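Local coordinates for protein L-talarate/galactarate dehydratase (Salmonella typhimurium, PDB 2PP0) that dehydrates L-talarate and galactarate to 5-keto-4-deoxy-D-glucarate and interconverts the two acid sugars by epimerisation, using one magnesium ion per subunit, at residues 46-49 against 53-56; 80-85 against 348-353; 198-201 against 205-208; 251-256 against 277-282; 258-263 against 287-292. All blocks are in the same frame, centred on the assembly; numbering follows the deposited sequence.

Contact 1 of 5, residues 46-49 against 53-56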
# COMPACT_ATOMS: atom_id res chain seq x y z
N ASP B 46 -27.59 9.35 -20.01
CA ASP B 46 -26.67 10.47 -19.98
C ASP B 46 -26.40 10.84 -21.44
O ASP B 46 -27.16 10.45 -22.33
CB ASP B 46 -25.35 10.09 -19.27
CG ASP B 46 -24.78 8.76 -19.75
OD1 ASP B 46 -24.84 8.47 -20.96
OD2 ASP B 46 -24.23 8.01 -18.92
N ALA B 47 -25.32 11.57 -21.70
CA ALA B 47 -25.01 11.97 -23.07
C ALA B 47 -24.76 10.79 -24.01
O ALA B 47 -24.93 10.92 -25.22
CB ALA B 47 -23.80 12.91 -23.07
N LYS B 48 -24.35 9.65 -23.46
CA LYS B 48 -24.08 8.47 -24.28
C LYS B 48 -25.35 8.00 -24.99
O LYS B 48 -25.29 7.40 -26.07
CB LYS B 48 -23.51 7.34 -23.42
CG LYS B 48 -22.14 7.65 -22.83
CD LYS B 48 -21.57 6.47 -22.05
CE LYS B 48 -22.17 6.35 -20.64
NZ LYS B 48 -23.62 6.02 -20.61
N VAL B 49 -26.50 8.26 -24.36
CA VAL B 49 -27.78 7.87 -24.93
C VAL B 49 -28.29 8.94 -25.90
O VAL B 49 -28.77 8.62 -26.98
CB VAL B 49 -28.85 7.67 -23.82
CG1 VAL B 49 -30.19 7.29 -24.44
CG2 VAL B 49 -28.39 6.60 -22.84
N ARG B 53 -25.17 6.51 -28.84
CA ARG B 53 -24.20 5.45 -28.58
C ARG B 53 -24.80 4.27 -27.81
O ARG B 53 -24.44 3.12 -28.04
CB ARG B 53 -23.01 5.99 -27.78
CG ARG B 53 -22.12 6.97 -28.52
CD ARG B 53 -21.35 6.29 -29.65
NE ARG B 53 -20.28 7.15 -30.15
CZ ARG B 53 -19.39 6.79 -31.07
NH1 ARG B 53 -19.44 5.58 -31.61
NH2 ARG B 53 -18.44 7.64 -31.43
N GLN B 54 -25.72 4.58 -26.90
CA GLN B 54 -26.35 3.55 -26.08
C GLN B 54 -27.84 3.78 -25.88
O GLN B 54 -28.37 4.83 -26.22
CB GLN B 54 -25.69 3.49 -24.70
CG GLN B 54 -24.19 3.22 -24.67
CD GLN B 54 -23.64 3.24 -23.25
OE1 GLN B 54 -23.97 4.14 -22.47
NE2 GLN B 54 -22.82 2.26 -22.91
N LYS B 55 -28.48 2.77 -25.29
CA LYS B 55 -29.90 2.80 -24.97
C LYS B 55 -30.01 3.17 -23.50
O LYS B 55 -29.07 2.94 -22.73
CB LYS B 55 -30.52 1.41 -25.17
CG LYS B 55 -30.62 0.97 -26.62
CD LYS B 55 -31.55 1.89 -27.39
CE LYS B 55 -31.79 1.39 -28.81
NZ LYS B 55 -32.67 2.33 -29.56
N PRO B 56 -31.15 3.74 -23.08
CA PRO B 56 -31.30 4.11 -21.67
C PRO B 56 -31.04 2.92 -20.75
O PRO B 56 -31.29 1.77 -21.11
CB PRO B 56 -32.74 4.60 -21.60
CG PRO B 56 -32.95 5.21 -22.96
CD PRO B 56 -32.31 4.18 -23.87

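Contact 2 of 5, residues 80-85 against 348-353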
# COMPACT_ATOMS: atom_id res chain seq x y z
N TYR B 80 -20.08 -4.78 -10.44
CA TYR B 80 -21.33 -4.53 -11.13
C TYR B 80 -21.09 -4.31 -12.61
O TYR B 80 -19.96 -4.25 -13.07
CB TYR B 80 -21.98 -3.27 -10.56
CG TYR B 80 -21.28 -2.00 -11.02
CD1 TYR B 80 -21.71 -1.32 -12.16
CD2 TYR B 80 -20.15 -1.54 -10.36
CE1 TYR B 80 -21.01 -0.20 -12.63
CE2 TYR B 80 -19.45 -0.42 -10.82
CZ TYR B 80 -19.88 0.24 -11.96
OH TYR B 80 -19.18 1.33 -12.43
N SER B 81 -22.19 -4.18 -13.35
CA SER B 81 -22.11 -3.90 -14.77
C SER B 81 -23.35 -3.12 -15.15
O SER B 81 -24.46 -3.48 -14.77
CB SER B 81 -22.04 -5.18 -15.59
OG SER B 81 -21.92 -4.87 -16.97
N LYS B 82 -23.15 -2.01 -15.86
CA LYS B 82 -24.27 -1.21 -16.32
C LYS B 82 -24.32 -1.52 -17.81
O LYS B 82 -23.47 -1.07 -18.58
CB LYS B 82 -24.03 0.27 -16.04
CG LYS B 82 -24.10 0.57 -14.55
CD LYS B 82 -23.95 2.04 -14.20
CE LYS B 82 -23.98 2.18 -12.67
NZ LYS B 82 -23.94 3.59 -12.19
N ARG B 83 -25.32 -2.32 -18.18
CA ARG B 83 -25.54 -2.80 -19.54
C ARG B 83 -24.77 -4.12 -19.65
O ARG B 83 -24.35 -4.67 -18.63
CB ARG B 83 -25.07 -1.78 -20.59
CG ARG B 83 -25.90 -0.50 -20.56
CD ARG B 83 -25.59 0.44 -21.71
NE ARG B 83 -26.44 1.62 -21.69
CZ ARG B 83 -26.32 2.63 -20.83
NH1 ARG B 83 -25.36 2.62 -19.91
NH2 ARG B 83 -27.17 3.65 -20.89
N ALA B 84 -24.57 -4.62 -20.86
CA ALA B 84 -23.88 -5.90 -21.04
C ALA B 84 -22.55 -6.02 -20.29
O ALA B 84 -21.74 -5.08 -20.28
CB ALA B 84 -23.67 -6.18 -22.52
N GLY B 85 -22.34 -7.18 -19.67
CA GLY B 85 -21.11 -7.41 -18.93
C GLY B 85 -21.30 -8.22 -17.65
O GLY B 85 -20.39 -8.93 -17.23
N GLU B 348 -19.12 10.32 -4.67
CA GLU B 348 -20.28 10.44 -5.55
C GLU B 348 -21.48 9.68 -5.00
O GLU B 348 -21.38 8.51 -4.62
CB GLU B 348 -19.91 9.92 -6.95
CG GLU B 348 -21.07 9.80 -7.92
CD GLU B 348 -20.60 9.46 -9.32
OE1 GLU B 348 -19.71 8.59 -9.46
OE2 GLU B 348 -21.15 10.06 -10.28
N HIS B 349 -22.62 10.34 -4.97
CA HIS B 349 -23.82 9.71 -4.44
C HIS B 349 -24.89 9.29 -5.44
O HIS B 349 -25.24 10.04 -6.36
CB HIS B 349 -24.46 10.62 -3.38
CG HIS B 349 -25.83 10.19 -2.96
ND1 HIS B 349 -26.94 10.34 -3.76
CD2 HIS B 349 -26.27 9.59 -1.83
CE1 HIS B 349 -28.00 9.86 -3.14
NE2 HIS B 349 -27.62 9.40 -1.96
N PHE B 350 -25.40 8.08 -5.22
CA PHE B 350 -26.48 7.46 -5.97
C PHE B 350 -27.25 6.72 -4.87
O PHE B 350 -26.64 6.25 -3.91
CB PHE B 350 -25.98 6.40 -6.96
CG PHE B 350 -25.37 6.95 -8.22
CD1 PHE B 350 -24.05 7.40 -8.24
CD2 PHE B 350 -26.09 6.95 -9.41
CE1 PHE B 350 -23.47 7.84 -9.42
CE2 PHE B 350 -25.52 7.40 -10.60
CZ PHE B 350 -24.20 7.84 -10.60
N GLU B 351 -28.56 6.61 -5.00
CA GLU B 351 -29.35 5.90 -3.99
C GLU B 351 -29.63 4.49 -4.49
O GLU B 351 -30.12 3.63 -3.76
CB GLU B 351 -30.68 6.62 -3.75
CG GLU B 351 -31.59 6.68 -4.97
CD GLU B 351 -31.39 7.92 -5.82
OE1 GLU B 351 -30.23 8.29 -6.08
OE2 GLU B 351 -32.40 8.52 -6.23
N TRP B 352 -29.29 4.25 -5.76
CA TRP B 352 -29.51 2.98 -6.42
C TRP B 352 -29.23 1.72 -5.62
O TRP B 352 -30.04 0.79 -5.61
CB TRP B 352 -28.69 2.93 -7.71
CG TRP B 352 -29.04 3.99 -8.71
CD1 TRP B 352 -29.98 4.98 -8.57
CD2 TRP B 352 -28.44 4.19 -9.99
NE1 TRP B 352 -30.00 5.77 -9.69
CE2 TRP B 352 -29.07 5.31 -10.58
CE3 TRP B 352 -27.44 3.52 -10.70
CZ2 TRP B 352 -28.72 5.78 -11.85
CZ3 TRP B 352 -27.09 3.98 -11.96
CH2 TRP B 352 -27.73 5.11 -12.52
N LEU B 353 -28.08 1.67 -4.95
CA LEU B 353 -27.70 0.49 -4.19
C LEU B 353 -28.24 0.42 -2.76
O LEU B 353 -28.11 -0.61 -2.10
CB LEU B 353 -26.18 0.36 -4.16
CG LEU B 353 -25.48 0.43 -5.53
CD1 LEU B 353 -23.99 0.19 -5.37
CD2 LEU B 353 -26.09 -0.61 -6.48

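Contact 3 of 5, residues 198-201 against 205-208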
# COMPACT_ATOMS: atom_id res chain seq x y z
N VAL B 198 -23.88 16.77 -18.92
CA VAL B 198 -23.88 17.62 -20.11
C VAL B 198 -23.37 16.77 -21.27
O VAL B 198 -23.25 15.55 -21.13
CB VAL B 198 -22.97 18.87 -19.94
CG1 VAL B 198 -23.51 19.78 -18.85
CG2 VAL B 198 -21.54 18.44 -19.63
N GLY B 199 -23.08 17.39 -22.41
CA GLY B 199 -22.58 16.64 -23.54
C GLY B 199 -23.59 16.19 -24.59
O GLY B 199 -23.26 15.42 -25.49
N GLN B 200 -24.83 16.68 -24.49
CA GLN B 200 -25.86 16.31 -25.46
C GLN B 200 -25.57 17.04 -26.77
O GLN B 200 -24.84 18.03 -26.80
CB GLN B 200 -27.25 16.69 -24.95
CG GLN B 200 -27.62 18.16 -25.11
CD GLN B 200 -28.99 18.49 -24.53
OE1 GLN B 200 -29.10 18.95 -23.39
NE2 GLN B 200 -30.04 18.24 -25.31
N PRO B 201 -26.16 16.57 -27.88
CA PRO B 201 -25.94 17.22 -29.18
C PRO B 201 -26.17 18.73 -29.12
O PRO B 201 -25.39 19.51 -29.67
CB PRO B 201 -26.95 16.51 -30.08
CG PRO B 201 -26.95 15.12 -29.53
CD PRO B 201 -27.00 15.37 -28.03
N GLU B 205 -28.59 23.84 -25.08
CA GLU B 205 -29.47 23.38 -24.02
C GLU B 205 -28.70 22.99 -22.76
O GLU B 205 -29.26 23.01 -21.66
CB GLU B 205 -30.32 22.20 -24.51
CG GLU B 205 -31.46 21.79 -23.58
CD GLU B 205 -32.38 22.95 -23.22
OE1 GLU B 205 -32.68 23.77 -24.11
OE2 GLU B 205 -32.82 23.02 -22.05
N ASP B 206 -27.43 22.63 -22.92
CA ASP B 206 -26.59 22.26 -21.78
C ASP B 206 -26.16 23.51 -21.02
O ASP B 206 -26.12 23.52 -19.78
CB ASP B 206 -25.34 21.50 -22.23
CG ASP B 206 -25.59 20.03 -22.43
OD1 ASP B 206 -26.65 19.54 -21.98
OD2 ASP B 206 -24.72 19.35 -23.02
N ILE B 207 -25.82 24.56 -21.76
CA ILE B 207 -25.42 25.81 -21.15
C ILE B 207 -26.63 26.38 -20.41
O ILE B 207 -26.51 26.91 -19.31
CB ILE B 207 -24.95 26.84 -22.21
CG1 ILE B 207 -23.60 26.40 -22.79
CG2 ILE B 207 -24.85 28.23 -21.59
CD1 ILE B 207 -22.50 26.24 -21.76
N ARG B 208 -27.80 26.24 -21.04
CA ARG B 208 -29.05 26.72 -20.47
C ARG B 208 -29.33 26.05 -19.12
O ARG B 208 -29.59 26.73 -18.13
CB ARG B 208 -30.20 26.44 -21.44
CG ARG B 208 -31.57 26.73 -20.87
CD ARG B 208 -32.66 26.54 -21.91
NE ARG B 208 -33.98 26.76 -21.33
CZ ARG B 208 -34.63 25.87 -20.59
NH1 ARG B 208 -34.09 24.69 -20.33
NH2 ARG B 208 -35.83 26.17 -20.09

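Contact 4 of 5, residues 251-256 against 277-282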
# COMPACT_ATOMS: atom_id res chain seq x y z
N ILE B 251 -14.65 19.38 -14.72
CA ILE B 251 -15.35 19.02 -15.95
C ILE B 251 -14.93 17.57 -16.15
O ILE B 251 -13.77 17.28 -16.39
CB ILE B 251 -14.88 19.86 -17.16
CG1 ILE B 251 -15.27 21.33 -16.95
CG2 ILE B 251 -15.52 19.33 -18.44
CD1 ILE B 251 -14.65 22.28 -17.97
N GLU B 252 -15.89 16.66 -16.03
CA GLU B 252 -15.60 15.24 -16.13
C GLU B 252 -15.81 14.65 -17.51
O GLU B 252 -16.72 15.03 -18.24
CB GLU B 252 -16.47 14.50 -15.11
CG GLU B 252 -16.25 13.00 -15.03
CD GLU B 252 -17.08 12.37 -13.94
OE1 GLU B 252 -17.59 13.13 -13.08
OE2 GLU B 252 -17.23 11.13 -13.93
N GLU B 253 -14.94 13.70 -17.86
CA GLU B 253 -15.01 13.01 -19.14
C GLU B 253 -15.44 13.87 -20.33
O GLU B 253 -16.46 13.60 -20.97
CB GLU B 253 -15.95 11.81 -19.03
CG GLU B 253 -15.39 10.69 -18.18
CD GLU B 253 -15.95 9.33 -18.58
OE1 GLU B 253 -17.17 9.12 -18.42
OE2 GLU B 253 -15.16 8.49 -19.07
N PRO B 254 -14.67 14.92 -20.65
CA PRO B 254 -15.06 15.75 -21.78
C PRO B 254 -14.84 15.03 -23.11
O PRO B 254 -15.50 15.32 -24.10
CB PRO B 254 -14.17 16.99 -21.63
CG PRO B 254 -12.93 16.43 -20.98
CD PRO B 254 -13.51 15.50 -19.94
N LEU B 255 -13.92 14.06 -23.11
CA LEU B 255 -13.59 13.31 -24.33
C LEU B 255 -13.59 11.80 -24.10
O LEU B 255 -13.88 11.31 -23.01
CB LEU B 255 -12.20 13.72 -24.82
CG LEU B 255 -11.93 15.22 -24.97
CD1 LEU B 255 -10.43 15.46 -25.00
CD2 LEU B 255 -12.59 15.74 -26.23
N ASP B 256 -13.26 11.06 -25.16
CA ASP B 256 -13.18 9.60 -25.09
C ASP B 256 -12.24 9.25 -23.94
O ASP B 256 -11.18 9.85 -23.79
CB ASP B 256 -12.60 9.03 -26.39
CG ASP B 256 -12.47 7.52 -26.36
OD1 ASP B 256 -13.49 6.83 -26.57
OD2 ASP B 256 -11.36 7.03 -26.10
N GLY B 277 -11.69 8.90 -15.84
CA GLY B 277 -11.23 7.60 -15.38
C GLY B 277 -12.25 6.53 -15.03
O GLY B 277 -11.89 5.36 -14.92
N GLU B 278 -13.52 6.90 -14.87
CA GLU B 278 -14.54 5.92 -14.49
C GLU B 278 -14.63 4.67 -15.39
O GLU B 278 -14.91 3.57 -14.89
CB GLU B 278 -15.92 6.58 -14.42
CG GLU B 278 -16.68 6.64 -15.74
CD GLU B 278 -18.18 6.55 -15.55
OE1 GLU B 278 -18.86 7.59 -15.62
OE2 GLU B 278 -18.68 5.42 -15.32
N MET B 279 -14.38 4.84 -16.68
CA MET B 279 -14.48 3.73 -17.62
C MET B 279 -13.25 2.80 -17.70
O MET B 279 -13.33 1.71 -18.25
CB MET B 279 -14.80 4.26 -19.03
CG MET B 279 -16.06 5.15 -19.10
SD MET B 279 -17.59 4.44 -18.43
CE MET B 279 -17.96 3.21 -19.67
N LEU B 280 -12.13 3.24 -17.14
CA LEU B 280 -10.91 2.42 -17.18
C LEU B 280 -11.09 1.15 -16.36
O LEU B 280 -11.78 1.15 -15.34
CB LEU B 280 -9.71 3.22 -16.68
CG LEU B 280 -9.53 4.54 -17.45
CD1 LEU B 280 -8.28 5.23 -16.96
CD2 LEU B 280 -9.45 4.26 -18.95
N THR B 281 -10.45 0.07 -16.80
CA THR B 281 -10.60 -1.23 -16.15
C THR B 281 -9.33 -1.92 -15.69
O THR B 281 -9.22 -3.15 -15.78
CB THR B 281 -11.38 -2.20 -17.06
OG1 THR B 281 -10.59 -2.51 -18.22
CG2 THR B 281 -12.68 -1.57 -17.50
N SER B 282 -8.37 -1.16 -15.18
CA SER B 282 -7.14 -1.75 -14.67
C SER B 282 -6.19 -0.67 -14.19
O SER B 282 -6.34 0.49 -14.56
CB SER B 282 -6.42 -2.56 -15.75
OG SER B 282 -5.76 -1.71 -16.67
O HOH W 1 -14.92 9.61 -14.83
O HOH W 2 -13.16 7.25 -18.12

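Contact 5 of 5, residues 258-263 against 287-292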
# COMPACT_ATOMS: atom_id res chain seq x y z
N TYR B 258 -10.10 7.15 -23.55
CA TYR B 258 -8.73 6.79 -23.91
C TYR B 258 -7.97 7.88 -24.66
O TYR B 258 -6.84 7.67 -25.09
CB TYR B 258 -8.73 5.49 -24.71
CG TYR B 258 -9.08 4.29 -23.86
CD1 TYR B 258 -8.10 3.58 -23.16
CD2 TYR B 258 -10.41 3.90 -23.69
CE1 TYR B 258 -8.44 2.52 -22.31
CE2 TYR B 258 -10.76 2.85 -22.85
CZ TYR B 258 -9.77 2.16 -22.16
OH TYR B 258 -10.12 1.14 -21.31
N ASP B 259 -8.59 9.05 -24.81
CA ASP B 259 -7.92 10.15 -25.49
C ASP B 259 -7.05 10.88 -24.46
O ASP B 259 -7.44 11.91 -23.92
CB ASP B 259 -8.93 11.12 -26.09
CG ASP B 259 -8.25 12.27 -26.83
OD1 ASP B 259 -7.01 12.27 -26.90
OD2 ASP B 259 -8.96 13.16 -27.34
N ILE B 260 -5.88 10.32 -24.19
CA ILE B 260 -4.96 10.88 -23.21
C ILE B 260 -4.45 12.29 -23.53
O ILE B 260 -4.59 13.20 -22.72
CB ILE B 260 -3.76 9.94 -23.03
CG1 ILE B 260 -4.27 8.54 -22.67
CG2 ILE B 260 -2.83 10.47 -21.95
CD1 ILE B 260 -3.20 7.46 -22.71
N GLU B 261 -3.86 12.47 -24.72
CA GLU B 261 -3.35 13.78 -25.10
C GLU B 261 -4.47 14.81 -25.16
O GLU B 261 -4.27 15.99 -24.86
CB GLU B 261 -2.63 13.72 -26.45
CG GLU B 261 -1.46 12.76 -26.51
CD GLU B 261 -0.58 13.00 -27.73
OE1 GLU B 261 -1.12 13.09 -28.85
OE2 GLU B 261 0.66 13.09 -27.57
N GLY B 262 -5.67 14.37 -25.53
CA GLY B 262 -6.79 15.28 -25.62
C GLY B 262 -7.16 15.85 -24.26
O GLY B 262 -7.40 17.05 -24.12
N HIS B 263 -7.23 14.97 -23.26
CA HIS B 263 -7.56 15.39 -21.90
C HIS B 263 -6.43 16.27 -21.37
O HIS B 263 -6.68 17.35 -20.85
CB HIS B 263 -7.72 14.16 -21.00
CG HIS B 263 -9.05 13.49 -21.11
ND1 HIS B 263 -10.15 13.89 -20.39
CD2 HIS B 263 -9.45 12.43 -21.86
CE1 HIS B 263 -11.18 13.11 -20.69
NE2 HIS B 263 -10.78 12.21 -21.58
N GLU B 287 -2.68 4.15 -15.16
CA GLU B 287 -1.28 4.57 -15.16
C GLU B 287 -0.93 5.35 -16.43
O GLU B 287 -0.25 6.37 -16.36
CB GLU B 287 -0.37 3.35 -15.03
CG GLU B 287 1.11 3.69 -15.06
CD GLU B 287 1.97 2.46 -14.91
OE1 GLU B 287 1.70 1.46 -15.60
OE2 GLU B 287 2.92 2.50 -14.11
N GLN B 288 -1.40 4.87 -17.58
CA GLN B 288 -1.12 5.56 -18.83
C GLN B 288 -1.73 6.96 -18.81
O GLN B 288 -1.12 7.91 -19.31
CB GLN B 288 -1.65 4.76 -20.02
CG GLN B 288 -0.86 3.50 -20.31
CD GLN B 288 0.63 3.78 -20.54
OE1 GLN B 288 1.00 4.42 -21.52
NE2 GLN B 288 1.47 3.29 -19.63
N LEU B 289 -2.92 7.11 -18.25
CA LEU B 289 -3.54 8.43 -18.20
C LEU B 289 -2.80 9.35 -17.24
O LEU B 289 -2.59 10.53 -17.53
CB LEU B 289 -5.02 8.34 -17.82
CG LEU B 289 -5.99 8.37 -19.01
CD1 LEU B 289 -6.00 7.03 -19.72
CD2 LEU B 289 -7.37 8.75 -18.53
N ILE B 290 -2.40 8.81 -16.09
CA ILE B 290 -1.68 9.60 -15.10
C ILE B 290 -0.29 10.02 -15.60
O ILE B 290 0.10 11.18 -15.45
CB ILE B 290 -1.56 8.84 -13.75
CG1 ILE B 290 -2.95 8.72 -13.11
CG2 ILE B 290 -0.61 9.57 -12.82
CD1 ILE B 290 -3.02 7.77 -11.92
N LEU B 291 0.45 9.10 -16.22
CA LEU B 291 1.76 9.44 -16.74
C LEU B 291 1.64 10.45 -17.89
O LEU B 291 2.59 11.18 -18.19
CB LEU B 291 2.49 8.19 -17.24
CG LEU B 291 2.88 7.17 -16.16
CD1 LEU B 291 3.60 6.00 -16.81
CD2 LEU B 291 3.76 7.84 -15.11
N GLY B 292 0.47 10.50 -18.51
CA GLY B 292 0.24 11.43 -19.60
C GLY B 292 -0.36 12.75 -19.15
O GLY B 292 -0.70 13.59 -19.97

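Contact 1 of 5, residues 46-49 against 53-56
The ammonium of K48 is gripped by three oxygens: its NZ donates to OE1 of Q54 across the contact (2.7 Å) and to both carboxylate oxygens of D46, each on its syn lone pair. Both oxygens of D46 share the salt bridge with K48 NZ, OD2 at 2.7 Å. The K48 chain is bent at chi3 (-79°) and chi4 (66°), which folds NZ back to D46 while the chain lies side by side with the extended Q54. OE1 of Q54 therefore also rests against K48 CB and CD. D46 is the N-cap of helix 47-50, and its OD1 accepts a second time, on the anti side, from K48 N at 2.8 Å. The backbone closes the turn where Q54 N donates to K48 O (3.0 Å). Beside this polar cluster, V49 CG1 meets P56 CG at 3.8 Å, the two side chains crossing at about a right angle, and V49 CA makes a CA-H...O contact with Q54 O. D46, A47 and K48 bind substrate, and D46 OD2 also bonds a glycerol. One carboxylate and one amide oxygen thus fix where the ammonium stands at the edge of the substrate pocket.

Contact 2 of 5, residues 80-85 against 348-353
Here the capping domain typical of the enolase superfamily meets the barrel domain: K82 of the segment 80-85 reaches across to the loop that follows strand 346-349. K82 and R83 from the one side and E348 from the other all bind substrate. The extended K82 chain carries its ammonium to two aromatic rings, F350 and W352, although the nearest CA atoms, of K82 and W352, are 12.0 Å apart. NZ makes a cation-pi contact with F350, 4.8 Å from the ring centroid and 25° off its normal. F329, outside the two segments, makes a second cation-pi contact with K82 and meets F350 edge to face; a glycerol accepts a hydrogen bond from K82 NZ. The two rings also support each other, since CD2 of F350 sits 3.5 Å above the indole plane of W352, over its centre. E348 puts its carboxylate carbon CD at the edge of the F350 ring, and its OE2 is salt-bridged to K195. W352 crosses the lysine chain at about a right angle, its CZ3 lying 3.2 Å from K82 NZ and 3.7 Å from K82 CE.

Contact 3 of 5, residues 198-201 against 205-208
OD2 of D206 meets two successive backbone amides of the loop 198-201. Q200 N lies 3.0 Å from it, on the syn side of the carboxylate and 16° out of its plane. G199 N, at 2.6 Å from the same OD2, makes a weak, bent bond with an N-H...O angle of 129°. D206 OD2 is also 3.6 Å from V198 CB, which leaves the carboxylate flanked by the valine. Q200 runs alongside D206, pointing the other way. Its first side-chain bond is turned so that the chain folds back over the helix, where CG touches D206 OD1 and CD lies by CB of E205. This is the turn from strand 194-197 into helix 203-217 of the beta/alpha barrel, and the aspartate on the first part of the helix ties down the loop that leaves the strand's C-terminal end. G199 has a positive phi of 96°, a bend that brings its own N and that of Q200 round to a single acceptor. Further out, E205 OE2 forms a salt bridge with R208 NH1 at 2.7 Å along the helix. M239 of helix 233-243 and L172 pack on D206, and L50 of helix 47-50 touches Q200 and P201.

Contact 4 of 5, residues 251-256 against 277-282
The side chain of E253 crosses that of E278 at about a right angle, with E253 OE1 3.7 Å from E278 CG; their carboxylate planes are 29° apart. Like charges therefore come close: E253 OE1 and E278 OE1 are 3.6 Å from each other. The other oxygen, E253 OE2, rests against M279 CG at 3.5 Å. Two waters bridge the segments. One donates to E252 OE2 at 2.9 Å and accepts from E278 N; the second donates to E253 OE2 and accepts from M279 N at 3.1 Å, with a weak bond from G277 N. The buried carboxylates thus reach the amides of the G277 to L280 type I turn through water. E252 and E278 are magnesium ligands, so their acidic crowding, shared with D226, suits a cation. Each also has a basic partner, K195 in a salt bridge to E252 OE1 and R304 in one to E278 OE2, which probably offsets some of the charge. Segment 251-256 includes strand 251-252 and runs past its C-terminal end, and 277-282 follows the neighbouring parallel strand 274-276, the usual place for the active site of such a barrel; P254 and L255 pack on helix 260-269, while L280 lies against helix 283-291.

Contact 5 of 5, residues 258-263 against 287-292
A single side chain, that of I260, carries nearly all of this helix-to-helix contact, touching three residues of the other helix end with three carbons of its two branches. Its CG1 meets CD1 of L289 at 3.7 Å, its CD1 lies 4.1 Å from Q288 CB and close to the Q288 carbonyl oxygen, and its CG2 rests directly on the backbone of G292, 4.0 Å from CA. The CG2 branch is anti to the backbone N, whereas CG1 lies beside that N (chi1 -55°); the two branches thereby diverge, CG2 to G292 and CG1 to L289. L289 approaches with a chi1 of -98°, away from the usual staggered values, and crosses I260 obliquely. Just before I260, D259 is the N-cap of helix 260-269: its OD1 accepts from G262 N at 2.8 Å, from well above the carboxylate plane, and also holds R233 in a salt bridge. Y258 OH bonds E285 of the facing helix, a polar link beside the apolar one. L289 also touches T276, on the strand between the two helices. Successive helices packed side by side around parallel strands are typical of beta/alpha barrels, the fold of the C-terminal domain in the enolase superfamily.

How the contacts relate
Contacts 1, 2 and 4 surround the active site. Contacts 1 and 2 have centres 15 Å apart and meet, K55 O probably accepting from R83 NH2 at 2.7 Å, which ties loop 53-56 to the substrate-binding R83. Contact 1 also touches contact 3, A47 CB lying 3.3 Å from V198 O. Contact 4, which supplies two magnesium ligands, comes within about 5 Å of both contact 1 and contact 2 at the nearest atoms. Contact 5 lies farther out, its L289 side chain about 10 Å from those of E252 and E278, yet it adjoins contact 4, where D256 O probably accepts from H263 NE2 at 3.3 Å. Contacts 3, 4 and 5 nest within the loop contact 2 closes.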